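Local atomic coordinates of RxLR effector protein 54 (PDB entry 5L7S), a protein that binds the host autophagy protein ATG8CL through a C-terminal ATG8 interacting motif and stimulates autophagosome formation in the infected plant cell. Residues L27-L33 and D45-W49; A134-L138 and F172-M176; K184-R190 and V220-E226; L251-L255 and A275-F279. All blocks are in the same frame, centred on the assembly; numbering follows the deposited sequence.

Contact 1 (L27-L33 and D45-W49); sequences LFGVLSL and DFVQW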
loop_
_atom_site.group_PDB
_atom_site.type_symbol
_atom_site.label_atom_id
_atom_site.label_comp_id
_atom_site.label_asym_id
_atom_site.label_seq_id
_atom_site.Cartn_x
_atom_site.Cartn_y
_atom_site.Cartn_z
ATOM N N LEU A 27 0.431 -7.709 25.420
ATOM C CA LEU A 27 1.236 -8.933 25.511
ATOM C C LEU A 27 2.180 -9.088 24.320
ATOM O O LEU A 27 3.314 -9.527 24.486
ATOM C CB LEU A 27 0.352 -10.184 25.642
ATOM C CG LEU A 27 1.119 -11.494 25.904
ATOM C CD1 LEU A 27 1.810 -11.466 27.262
ATOM C CD2 LEU A 27 0.221 -12.716 25.800
ATOM N N PHE A 28 1.705 -8.742 23.126
ATOM C CA PHE A 28 2.539 -8.771 21.917
ATOM C C PHE A 28 3.820 -7.941 22.107
ATOM O O PHE A 28 4.918 -8.392 21.758
ATOM C CB PHE A 28 1.738 -8.266 20.711
ATOM C CG PHE A 28 2.400 -8.518 19.389
ATOM C CD1 PHE A 28 2.277 -9.754 18.762
ATOM C CD2 PHE A 28 3.132 -7.515 18.758
ATOM C CE1 PHE A 28 2.879 -9.989 17.533
ATOM C CE2 PHE A 28 3.739 -7.745 17.531
ATOM C CZ PHE A 28 3.614 -8.982 16.919
ATOM N N GLY A 29 3.663 -6.751 22.688
ATOM C CA GLY A 29 4.783 -5.886 23.057
ATOM C C GLY A 29 5.777 -6.486 24.043
ATOM O O GLY A 29 6.977 -6.538 23.752
ATOM N N VAL A 30 5.291 -6.959 25.191
ATOM C CA VAL A 30 6.182 -7.478 26.249
ATOM C C VAL A 30 6.837 -8.818 25.888
ATOM O O VAL A 30 7.947 -9.107 26.336
ATOM C CB VAL A 30 5.494 -7.567 27.640
ATOM C CG1 VAL A 30 4.858 -6.230 28.018
ATOM C CG2 VAL A 30 4.478 -8.701 27.700
ATOM N N LEU A 31 6.154 -9.628 25.080
ATOM C CA LEU A 31 6.757 -10.835 24.507
ATOM C C LEU A 31 7.700 -10.525 23.340
ATOM O O LEU A 31 8.373 -11.432 22.855
ATOM C CB LEU A 31 5.679 -11.824 24.042
ATOM C CG LEU A 31 4.737 -12.431 25.088
ATOM C CD1 LEU A 31 3.810 -13.435 24.421
ATOM C CD2 LEU A 31 5.503 -13.095 26.219
ATOM N N SER A 32 7.721 -9.269 22.878
ATOM C CA SER A 32 8.644 -8.792 21.840
ATOM C C SER A 32 8.533 -9.635 20.571
ATOM O O SER A 32 9.532 -10.088 20.010
ATOM C CB SER A 32 10.085 -8.756 22.365
ATOM O OG SER A 32 10.184 -7.939 23.518
ATOM N N LEU A 33 7.295 -9.855 20.144
ATOM C CA LEU A 33 7.014 -10.650 18.952
ATOM C C LEU A 33 7.183 -9.815 17.678
ATOM O O LEU A 33 7.262 -10.370 16.581
ATOM C CB LEU A 33 5.615 -11.264 19.043
ATOM C CG LEU A 33 5.447 -12.323 20.145
ATOM C CD1 LEU A 33 3.977 -12.559 20.450
ATOM C CD2 LEU A 33 6.132 -13.632 19.772
ATOM N N ASP A 45 6.378 -18.649 21.861
ATOM C CA ASP A 45 5.761 -17.425 22.381
ATOM C C ASP A 45 4.682 -16.880 21.448
ATOM O O ASP A 45 3.661 -16.379 21.920
ATOM C CB ASP A 45 6.808 -16.340 22.641
ATOM C CG ASP A 45 7.723 -16.680 23.798
ATOM O OD1 ASP A 45 8.488 -17.664 23.683
ATOM O OD2 ASP A 45 7.681 -15.960 24.818
ATOM N N PHE A 46 4.913 -16.969 20.138
ATOM C CA PHE A 46 3.911 -16.552 19.153
ATOM C C PHE A 46 2.703 -17.488 19.151
ATOM O O PHE A 46 1.561 -17.028 19.194
ATOM C CB PHE A 46 4.508 -16.455 17.741
ATOM C CG PHE A 46 3.547 -15.905 16.716
ATOM C CD1 PHE A 46 3.028 -14.621 16.852
ATOM C CD2 PHE A 46 3.148 -16.671 15.623
ATOM C CE1 PHE A 46 2.135 -14.111 15.925
ATOM C CE2 PHE A 46 2.258 -16.163 14.689
ATOM C CZ PHE A 46 1.749 -14.881 14.840
ATOM N N VAL A 47 2.959 -18.794 19.117
ATOM C CA VAL A 47 1.882 -19.798 19.141
ATOM C C VAL A 47 1.001 -19.587 20.377
ATOM O O VAL A 47 -0.224 -19.545 20.270
ATOM C CB VAL A 47 2.428 -21.251 19.108
ATOM C CG1 VAL A 47 1.281 -22.259 19.095
ATOM C CG2 VAL A 47 3.340 -21.463 17.900
ATOM N N GLN A 48 1.642 -19.434 21.536
ATOM C CA GLN A 48 0.949 -19.107 22.788
ATOM C C GLN A 48 0.148 -17.805 22.682
ATOM O O GLN A 48 -0.988 -17.733 23.153
ATOM C CB GLN A 48 1.939 -19.028 23.964
ATOM C CG GLN A 48 2.346 -20.378 24.547
ATOM C CD GLN A 48 1.290 -20.966 25.476
ATOM O OE1 GLN A 48 0.305 -21.554 25.026
ATOM N NE2 GLN A 48 1.493 -20.812 26.780
ATOM N N TRP A 49 0.740 -16.784 22.066
ATOM C CA TRP A 49 0.039 -15.517 21.836
ATOM C C TRP A 49 -1.246 -15.712 21.026
ATOM O O TRP A 49 -2.263 -15.096 21.335
ATOM C CB TRP A 49 0.947 -14.477 21.161
ATOM C CG TRP A 49 0.265 -13.167 20.972
ATOM C CD1 TRP A 49 0.027 -12.229 21.924
ATOM C CD2 TRP A 49 -0.297 -12.662 19.757
ATOM N NE1 TRP A 49 -0.644 -11.163 21.384
ATOM C CE2 TRP A 49 -0.856 -11.401 20.053
ATOM C CE3 TRP A 49 -0.382 -13.152 18.447
ATOM C CZ2 TRP A 49 -1.493 -10.617 19.087
ATOM C CZ3 TRP A 49 -1.014 -12.371 17.482
ATOM C CH2 TRP A 49 -1.563 -11.115 17.811
#
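Leu27 sits in the helical part of segment 27-33 and reaches the indole edge of Trp49, with Leu27 CD2 3.9 Å from Trp49 CD1. Phe28 comes next. Its ring turns an edge to the face of Trp49, with the Phe28 ring and the six-membered ring of Trp49 5.1 Å apart between centroids and their planes at 61°. This is a T-shaped pair, and Phe28 CD1 comes within 3.8 Å of Trp49 CE2. Leu31 points toward helix 45-49 and lays CD2 3.9 Å from Asp45 OD2. At Ser32 the chain takes a positive phi. Ser32 N bonds to Gly29 O and Leu33 N to Phe28 O, which makes a Schellman motif. The turn brings Leu33 back to the contact. Leu33 CD2 rests 3.8 Å from Phe46 CB, and Leu33 CD1 lies 3.7 Å from Trp49 CB.

Both segments belong to WY-domain 1, and Trp49 is probably the tryptophan that gives WY domains their first letter. The indole NE1 is not left without an acceptor, since it bonds to Pro24 O. Leu73 and Leu74 of helix 67-75 also pack on Phe28. The two segments share no hydrogen bond with each other. The contact between them therefore rests on apolar and aromatic packing, mostly between buried side chains.

Contact 2 (A134-L138 and F172-M176); sequences AGTKL and FQKTM
Leu138 spreads its side chain (chi1 t, chi2 p) over three residues of segment 172-176. Leu138 CD2 is 4.2 Å from Phe172 CD1 and 4.1 Å from Thr175 CG2, and Leu138 CB is 3.7 Å from Met176 CE. Phe172 and Thr175 both have chi1 m. Segment 134-138 is mostly a 3-10 turn, with Lys137 N bonded to Ala134 O and Leu138 N to Gly135 O. Gly135 breaks the pattern with phi/psi 59/-144. Segment 172-176 runs off a helix end: Thr175 N and Met176 N both bond to Phe172 O, and Met176 is extended (-140/145). The backbones meet at Gly135 and Met176, CA atoms 5.1 Å apart. Gly135 CA makes a CA-H...O contact with Thr175 O (3.5 Å). Met176 (chi1 p, chi2 t, chi3 p) sets CE 3.1 Å from Gly135 O, a tight van der Waals contact. The pairing joins WY-domains 3 and 4. Tyr126 of helix 122-128 and Phe144 of helix 142-155 touch both Leu138 and Phe172, while helix 179-189 packs on Phe172 and Met176.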
loop_
_atom_site.group_PDB
_atom_site.type_symbol
_atom_site.label_atom_id
_atom_site.label_comp_id
_atom_site.label_asym_id
_atom_site.label_seq_id
_atom_site.Cartn_x
_atom_site.Cartn_y
_atom_site.Cartn_z
ATOM N N ALA A 134 -1.695 0.828 7.020
ATOM C CA ALA A 134 -0.712 0.089 6.220
ATOM C C ALA A 134 0.636 0.794 6.114
ATOM O O ALA A 134 1.655 0.135 5.896
ATOM C CB ALA A 134 -1.260 -0.182 4.826
ATOM N N GLY A 135 0.642 2.125 6.241
ATOM C CA GLY A 135 1.873 2.906 6.134
ATOM C C GLY A 135 2.556 2.722 4.789
ATOM O O GLY A 135 1.891 2.523 3.773
ATOM N N THR A 136 3.888 2.724 4.794
ATOM C CA THR A 136 4.675 2.614 3.561
ATOM C C THR A 136 4.552 1.252 2.872
ATOM O O THR A 136 5.018 1.095 1.743
ATOM C CB THR A 136 6.180 2.884 3.803
ATOM O OG1 THR A 136 6.726 1.880 4.667
ATOM C CG2 THR A 136 6.403 4.269 4.406
ATOM N N LYS A 137 3.953 0.273 3.548
ATOM C CA LYS A 137 3.671 -1.032 2.945
ATOM C C LYS A 137 2.390 -1.079 2.093
ATOM O O LYS A 137 2.154 -2.087 1.425
ATOM C CB LYS A 137 3.655 -2.127 4.028
ATOM C CG LYS A 137 5.045 -2.386 4.595
ATOM C CD LYS A 137 5.075 -3.407 5.715
ATOM C CE LYS A 137 6.504 -3.838 6.004
ATOM N NZ LYS A 137 6.601 -4.778 7.150
ATOM N N LEU A 138 1.595 -0.000 2.092
ATOM C CA LEU A 138 0.312 0.068 1.357
ATOM C C LEU A 138 0.289 -0.632 -0.009
ATOM O O LEU A 138 -0.496 -1.555 -0.204
ATOM C CB LEU A 138 -0.141 1.525 1.180
ATOM C CG LEU A 138 -1.511 1.765 0.522
ATOM C CD1 LEU A 138 -2.625 1.150 1.354
ATOM C CD2 LEU A 138 -1.767 3.250 0.312
ATOM N N PHE A 172 -3.805 8.799 0.459
ATOM C CA PHE A 172 -2.408 8.348 0.429
ATOM C C PHE A 172 -1.537 9.155 1.394
ATOM O O PHE A 172 -0.714 8.587 2.114
ATOM C CB PHE A 172 -1.807 8.452 -0.985
ATOM C CG PHE A 172 -2.501 7.612 -2.043
ATOM C CD1 PHE A 172 -3.359 6.552 -1.722
ATOM C CD2 PHE A 172 -2.250 7.870 -3.391
ATOM C CE1 PHE A 172 -3.963 5.803 -2.719
ATOM C CE2 PHE A 172 -2.853 7.117 -4.390
ATOM C CZ PHE A 172 -3.710 6.082 -4.054
ATOM N N GLN A 173 -1.738 10.471 1.412
ATOM C CA GLN A 173 -0.982 11.374 2.285
ATOM C C GLN A 173 -1.332 11.231 3.774
ATOM O O GLN A 173 -0.484 11.491 4.628
ATOM C CB GLN A 173 -1.166 12.822 1.832
ATOM C CG GLN A 173 -0.511 13.115 0.488
ATOM C CD GLN A 173 -1.008 14.394 -0.168
ATOM O OE1 GLN A 173 -2.145 14.823 0.038
ATOM N NE2 GLN A 173 -0.153 15.002 -0.980
ATOM N N LYS A 174 -2.568 10.825 4.076
ATOM C CA LYS A 174 -2.969 10.456 5.449
ATOM C C LYS A 174 -2.635 8.997 5.820
ATOM O O LYS A 174 -2.957 8.553 6.920
ATOM C CB LYS A 174 -4.460 10.749 5.678
ATOM C CG LYS A 174 -4.755 12.233 5.853
ATOM C CD LYS A 174 -6.227 12.519 6.117
ATOM C CE LYS A 174 -7.101 12.139 4.930
ATOM N NZ LYS A 174 -8.361 12.930 4.876
ATOM N N THR A 175 -2.001 8.264 4.907
ATOM C CA THR A 175 -1.499 6.913 5.153
ATOM C C THR A 175 0.011 6.892 5.404
ATOM O O THR A 175 0.488 6.142 6.257
ATOM C CB THR A 175 -1.829 6.013 3.952
ATOM O OG1 THR A 175 -3.244 6.027 3.737
ATOM C CG2 THR A 175 -1.358 4.582 4.176
ATOM N N MET A 176 0.754 7.698 4.649
ATOM C CA MET A 176 2.204 7.804 4.800
ATOM C C MET A 176 2.643 9.261 4.644
ATOM O O MET A 176 2.064 10.014 3.855
ATOM C CB MET A 176 2.911 6.894 3.793
ATOM C CG MET A 176 2.547 7.146 2.338
ATOM S SD MET A 176 3.203 5.899 1.213
ATOM C CE MET A 176 2.004 4.587 1.419
#

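Contact 3 (K184-R190 and V220-E226); sequences KLVHMLR and VWLKARE
Helix 184-189 presents His187, and segment 220-226 carries a helix to 223 before a Schellman turn. Arg225 there has positive phi (61/35), and Glu226 N bonds to Trp221 O at 2.9 Å. The backbones come closest at Lys184 and Val220, with CA atoms 6.6 Å apart. His187 (chi1 t, chi2 64°) points across. His187 NE2 gives Glu226 OE2 a weak hydrogen bond of 2.8 Å, bent to 126°. His187 ND1 pairs with Glu203 OE2 and Trp221 NE1 with Glu203 OE1, so one carboxylate serves both rings. Glu226 (chi1 m, chi2 m) also meets Arg190 NH1 through OE2 in a long salt bridge of 3.6 Å. The stronger partner of Arg190 (chi1 m, chi2 t, chi3 p) is Asp200 OD1, reached through NE. Trp221 CD1 lies over one face of the imidazole, 3.3 Å from His187 CE1. Val220 CG1 is 3.8 Å from His187 CD2, and Val220 CG2 3.9 Å from Lys184 CG. This polar junction joins successive repeats, WY-domains 4 and 5, in a tandem all-helical array.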
loop_
_atom_site.group_PDB
_atom_site.type_symbol
_atom_site.label_atom_id
_atom_site.label_comp_id
_atom_site.label_asym_id
_atom_site.label_seq_id
_atom_site.Cartn_x
_atom_site.Cartn_y
_atom_site.Cartn_z
ATOM N N LYS A 184 6.792 7.343 -5.192
ATOM C CA LYS A 184 6.995 5.946 -5.612
ATOM C C LYS A 184 5.661 5.206 -5.758
ATOM O O LYS A 184 5.472 4.462 -6.719
ATOM C CB LYS A 184 7.909 5.194 -4.634
ATOM C CG LYS A 184 9.373 5.607 -4.689
ATOM C CD LYS A 184 10.150 5.023 -3.518
ATOM C CE LYS A 184 11.613 5.444 -3.531
ATOM N NZ LYS A 184 12.245 5.337 -2.183
ATOM N N LEU A 185 4.748 5.429 -4.810
ATOM C CA LEU A 185 3.396 4.851 -4.841
ATOM C C LEU A 185 2.640 5.189 -6.126
ATOM O O LEU A 185 2.153 4.290 -6.820
ATOM C CB LEU A 185 2.580 5.343 -3.637
ATOM C CG LEU A 185 1.101 4.964 -3.558
ATOM C CD1 LEU A 185 0.961 3.459 -3.515
ATOM C CD2 LEU A 185 0.458 5.582 -2.334
ATOM N N VAL A 186 2.547 6.488 -6.421
ATOM C CA VAL A 186 1.836 6.982 -7.605
ATOM C C VAL A 186 2.474 6.455 -8.890
ATOM O O VAL A 186 1.764 6.078 -9.819
ATOM C CB VAL A 186 1.749 8.527 -7.624
ATOM C CG1 VAL A 186 1.241 9.045 -8.962
ATOM C CG2 VAL A 186 0.834 9.015 -6.511
ATOM N N HIS A 187 3.801 6.408 -8.940
ATOM C CA HIS A 187 4.487 5.846 -10.102
ATOM C C HIS A 187 4.326 4.318 -10.220
ATOM O O HIS A 187 4.415 3.783 -11.327
ATOM C CB HIS A 187 5.965 6.234 -10.115
ATOM C CG HIS A 187 6.591 6.137 -11.468
ATOM N ND1 HIS A 187 6.192 6.924 -12.527
ATOM C CD2 HIS A 187 7.578 5.341 -11.942
ATOM C CE1 HIS A 187 6.903 6.615 -13.596
ATOM N NE2 HIS A 187 7.759 5.665 -13.265
ATOM N N MET A 188 4.097 3.620 -9.103
ATOM C CA MET A 188 3.753 2.188 -9.154
ATOM C C MET A 188 2.343 1.950 -9.709
ATOM O O MET A 188 2.126 0.959 -10.405
ATOM C CB MET A 188 3.913 1.499 -7.785
ATOM C CG MET A 188 5.355 1.173 -7.385
ATOM S SD MET A 188 6.251 0.052 -8.489
ATOM C CE MET A 188 7.309 1.192 -9.387
ATOM N N LEU A 189 1.399 2.852 -9.423
ATOM C CA LEU A 189 0.041 2.760 -9.988
ATOM C C LEU A 189 -0.005 2.768 -11.515
ATOM O O LEU A 189 -0.964 2.272 -12.094
ATOM C CB LEU A 189 -0.860 3.889 -9.484
ATOM C CG LEU A 189 -1.323 3.888 -8.034
ATOM C CD1 LEU A 189 -2.265 5.066 -7.822
ATOM C CD2 LEU A 189 -2.005 2.575 -7.674
ATOM N N ARG A 190 1.008 3.343 -12.163
ATOM C CA ARG A 190 1.141 3.266 -13.624
ATOM C C ARG A 190 1.048 1.825 -14.149
ATOM O O ARG A 190 0.441 1.583 -15.195
ATOM C CB ARG A 190 2.464 3.883 -14.088
ATOM C CG ARG A 190 2.597 5.374 -13.822
ATOM C CD ARG A 190 3.725 5.989 -14.637
ATOM N NE ARG A 190 3.274 6.355 -15.983
ATOM C CZ ARG A 190 3.778 5.923 -17.144
ATOM N NH1 ARG A 190 4.810 5.072 -17.208
ATOM N NH2 ARG A 190 3.233 6.370 -18.277
ATOM N N VAL A 220 13.027 8.802 -9.289
ATOM C CA VAL A 220 12.098 7.669 -9.435
ATOM C C VAL A 220 11.968 7.202 -10.894
ATOM O O VAL A 220 11.946 5.995 -11.156
ATOM C CB VAL A 220 10.712 7.997 -8.821
ATOM C CG1 VAL A 220 9.660 6.961 -9.208
ATOM C CG2 VAL A 220 10.830 8.079 -7.307
ATOM N N TRP A 221 11.878 8.149 -11.826
ATOM C CA TRP A 221 11.872 7.831 -13.258
ATOM C C TRP A 221 13.187 7.204 -13.702
ATOM O O TRP A 221 13.190 6.269 -14.498
ATOM C CB TRP A 221 11.626 9.083 -14.107
ATOM C CG TRP A 221 10.280 9.720 -13.938
ATOM C CD1 TRP A 221 9.117 9.105 -13.579
ATOM C CD2 TRP A 221 9.957 11.095 -14.158
ATOM N NE1 TRP A 221 8.089 10.015 -13.542
ATOM C CE2 TRP A 221 8.575 11.246 -13.900
ATOM C CE3 TRP A 221 10.702 12.220 -14.543
ATOM C CZ2 TRP A 221 7.921 12.481 -14.011
ATOM C CZ3 TRP A 221 10.055 13.447 -14.649
ATOM C CH2 TRP A 221 8.676 13.567 -14.383
ATOM N N LEU A 222 14.297 7.734 -13.189
ATOM C CA LEU A 222 15.635 7.275 -13.568
ATOM C C LEU A 222 15.908 5.861 -13.067
ATOM O O LEU A 222 16.473 5.051 -13.801
ATOM C CB LEU A 222 16.707 8.234 -13.039
ATOM C CG LEU A 222 18.097 8.120 -13.665
ATOM C CD1 LEU A 222 18.070 8.598 -15.111
ATOM C CD2 LEU A 222 19.110 8.914 -12.854
ATOM N N LYS A 223 15.497 5.567 -11.831
ATOM C CA LYS A 223 15.567 4.202 -11.285
ATOM C C LYS A 223 14.668 3.235 -12.059
ATOM O O LYS A 223 15.050 2.090 -12.294
ATOM C CB LYS A 223 15.188 4.176 -9.802
ATOM C CG LYS A 223 15.376 2.814 -9.142
ATOM C CD LYS A 223 15.024 2.852 -7.665
ATOM C CE LYS A 223 14.967 1.452 -7.078
ATOM N NZ LYS A 223 14.639 1.484 -5.626
ATOM N N ALA A 224 13.483 3.703 -12.450
ATOM C CA ALA A 224 12.570 2.927 -13.297
ATOM C C ALA A 224 12.980 2.894 -14.779
ATOM O O ALA A 224 12.309 2.251 -15.584
ATOM C CB ALA A 224 11.153 3.461 -13.158
ATOM N N ARG A 225 14.055 3.606 -15.134
ATOM C CA ARG A 225 14.629 3.616 -16.481
ATOM C C ARG A 225 13.640 4.129 -17.533
ATOM O O ARG A 225 13.655 3.682 -18.680
ATOM C CB ARG A 225 15.172 2.227 -16.856
ATOM C CG ARG A 225 16.143 1.634 -15.839
ATOM C CD ARG A 225 16.651 0.265 -16.272
ATOM N NE ARG A 225 17.479 0.337 -17.479
ATOM C CZ ARG A 225 18.752 0.742 -17.525
ATOM N NH1 ARG A 225 19.401 1.133 -16.423
ATOM N NH2 ARG A 225 19.388 0.760 -18.696
ATOM N N GLU A 226 12.802 5.087 -17.138
ATOM C CA GLU A 226 11.769 5.628 -18.019
ATOM C C GLU A 226 12.435 6.445 -19.122
ATOM O O GLU A 226 13.369 7.199 -18.855
ATOM C CB GLU A 226 10.788 6.518 -17.247
ATOM C CG GLU A 226 10.009 5.826 -16.130
ATOM C CD GLU A 226 8.864 4.950 -16.612
ATOM O OE1 GLU A 226 8.746 4.673 -17.826
ATOM O OE2 GLU A 226 8.066 4.525 -15.754
#

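Contact 4 (L251-L255 and A275-F279); sequences LNLWL and ALQFF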
loop_
_atom_site.group_PDB
_atom_site.type_symbol
_atom_site.label_atom_id
_atom_site.label_comp_id
_atom_site.label_asym_id
_atom_site.label_seq_id
_atom_site.Cartn_x
_atom_site.Cartn_y
_atom_site.Cartn_z
ATOM N N LEU A 251 8.730 22.034 -18.984
ATOM C CA LEU A 251 9.671 21.854 -20.089
ATOM C C LEU A 251 11.099 21.758 -19.571
ATOM O O LEU A 251 11.845 20.875 -19.985
ATOM C CB LEU A 251 9.562 22.998 -21.103
ATOM C CG LEU A 251 10.450 22.925 -22.354
ATOM C CD1 LEU A 251 10.210 21.642 -23.134
ATOM C CD2 LEU A 251 10.215 24.135 -23.243
ATOM N N ASN A 252 11.470 22.661 -18.663
ATOM C CA ASN A 252 12.803 22.652 -18.060
ATOM C C ASN A 252 13.065 21.313 -17.372
ATOM O O ASN A 252 14.079 20.660 -17.628
ATOM C CB ASN A 252 12.971 23.812 -17.065
ATOM C CG ASN A 252 14.433 24.106 -16.742
ATOM O OD1 ASN A 252 15.019 25.053 -17.276
ATOM N ND2 ASN A 252 15.027 23.296 -15.868
ATOM N N LEU A 253 12.121 20.906 -16.529
ATOM C CA LEU A 253 12.185 19.628 -15.821
ATOM C C LEU A 253 12.394 18.452 -16.762
ATOM O O LEU A 253 13.230 17.590 -16.493
ATOM C CB LEU A 253 10.913 19.419 -14.997
ATOM C CG LEU A 253 10.686 18.071 -14.309
ATOM C CD1 LEU A 253 11.899 17.591 -13.512
ATOM C CD2 LEU A 253 9.459 18.200 -13.421
ATOM N N TRP A 254 11.639 18.422 -17.860
ATOM C CA TRP A 254 11.778 17.356 -18.855
ATOM C C TRP A 254 13.169 17.349 -19.491
ATOM O O TRP A 254 13.790 16.293 -19.627
ATOM C CB TRP A 254 10.710 17.451 -19.952
ATOM C CG TRP A 254 10.921 16.403 -20.995
ATOM C CD1 TRP A 254 10.866 15.056 -20.813
ATOM C CD2 TRP A 254 11.286 16.610 -22.361
ATOM N NE1 TRP A 254 11.153 14.407 -21.983
ATOM C CE2 TRP A 254 11.415 15.336 -22.953
ATOM C CE3 TRP A 254 11.502 17.748 -23.149
ATOM C CZ2 TRP A 254 11.748 15.163 -24.301
ATOM C CZ3 TRP A 254 11.836 17.579 -24.491
ATOM C CH2 TRP A 254 11.956 16.292 -25.052
ATOM N N LEU A 255 13.645 18.529 -19.875
ATOM C CA LEU A 255 14.975 18.671 -20.463
ATOM C C LEU A 255 16.078 18.248 -19.494
ATOM O O LEU A 255 17.058 17.628 -19.915
ATOM C CB LEU A 255 15.204 20.109 -20.931
ATOM C CG LEU A 255 14.330 20.560 -22.109
ATOM C CD1 LEU A 255 14.306 22.078 -22.249
ATOM C CD2 LEU A 255 14.792 19.908 -23.403
ATOM N N ALA A 275 16.077 17.306 -28.278
ATOM C CA ALA A 275 14.933 17.366 -27.361
ATOM C C ALA A 275 14.026 18.564 -27.650
ATOM O O ALA A 275 12.811 18.412 -27.771
ATOM C CB ALA A 275 15.413 17.411 -25.920
ATOM N N LEU A 276 14.624 19.747 -27.766
ATOM C CA LEU A 276 13.886 20.958 -28.146
ATOM C C LEU A 276 13.160 20.806 -29.483
ATOM O O LEU A 276 12.051 21.319 -29.650
ATOM C CB LEU A 276 14.826 22.165 -28.219
ATOM C CG LEU A 276 15.371 22.686 -26.890
ATOM C CD1 LEU A 276 16.503 23.671 -27.144
ATOM C CD2 LEU A 276 14.268 23.331 -26.062
ATOM N N GLN A 277 13.797 20.107 -30.425
ATOM C CA GLN A 277 13.191 19.807 -31.725
ATOM C C GLN A 277 11.966 18.909 -31.546
ATOM O O GLN A 277 10.887 19.223 -32.055
ATOM C CB GLN A 277 14.211 19.152 -32.676
ATOM C CG GLN A 277 13.892 19.314 -34.160
ATOM C CD GLN A 277 13.908 20.767 -34.630
ATOM O OE1 GLN A 277 14.545 21.628 -34.018
ATOM N NE2 GLN A 277 13.201 21.045 -35.721
ATOM N N PHE A 278 12.139 17.818 -30.798
ATOM C CA PHE A 278 11.033 16.913 -30.448
ATOM C C PHE A 278 9.844 17.671 -29.847
ATOM O O PHE A 278 8.694 17.424 -30.220
ATOM C CB PHE A 278 11.509 15.824 -29.477
ATOM C CG PHE A 278 10.481 14.764 -29.197
ATOM C CD1 PHE A 278 9.551 14.923 -28.173
ATOM C CD2 PHE A 278 10.440 13.601 -29.955
ATOM C CE1 PHE A 278 8.603 13.944 -27.917
ATOM C CE2 PHE A 278 9.496 12.617 -29.699
ATOM C CZ PHE A 278 8.576 12.789 -28.679
ATOM N N PHE A 279 10.135 18.593 -28.927
ATOM C CA PHE A 279 9.112 19.441 -28.310
ATOM C C PHE A 279 8.355 20.285 -29.343
ATOM O O PHE A 279 7.140 20.438 -29.237
ATOM C CB PHE A 279 9.736 20.333 -27.222
ATOM C CG PHE A 279 8.760 21.283 -26.578
ATOM C CD1 PHE A 279 7.646 20.802 -25.895
ATOM C CD2 PHE A 279 8.951 22.660 -26.651
ATOM C CE1 PHE A 279 6.738 21.671 -25.305
ATOM C CE2 PHE A 279 8.047 23.533 -26.063
ATOM C CZ PHE A 279 6.938 23.039 -25.389
#
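Segments 251-255 and 275-279 are both helical. Their axes approach to 11.4 Å and cross at 136°, about midway between perpendicular and antiparallel. The CA atoms of Leu255 and Ala275 are 7.0 Å apart, and those of Leu251 and Phe279 are 8.6 Å apart, so the helices are nearer at the Leu255 end. There Leu255 CD2 meets Ala275 CB at 3.6 Å, and Leu255 CD1 reaches Leu276 CD2 at 4.0 Å. Trp254 lies between the two ends. Trp254 CH2 is 3.7 Å from Ala275 CB and 4.2 Å from Phe278 CD1. Helix 249-266 belongs to WY-domain 5, and Trp254 is probably that repeat's signature tryptophan. Its NE1 bonds to Pro228 O, and its ring meets Phe232 edge-to-face. Helix 272-279, next in the chain, covers this aromatic group shortly before the ATG8 interacting motif. At the other end Leu251 CD1 sits 3.7 Å from the centroid of the Phe279 ring, 10° off its normal, a CH-pi contact. Leu251 CD2 is also 3.6 Å from Phe279 CE2.

How the contacts relate
From the N terminus, the four contacts close one after another, and none nests in or crosses another. Contact 1 closes a short loop of 11 residues inside WY-domain 1. Contact 2 spans 33 residues and ties WY-domain 3 to WY-domain 4. Contact 3 spans 29 residues and ties WY-domain 4 to WY-domain 5. These two touch through consecutive helices, 165-173 and 179-189, with Phe172 CG 3.6 Å from Leu185 CD2. Contact 4 closes 19 residues and joins WY-domain 5 to the C-terminal helix. Contacts 1 and 4 have centres about 57 Å apart, so the series follows an elongated chain of repeats.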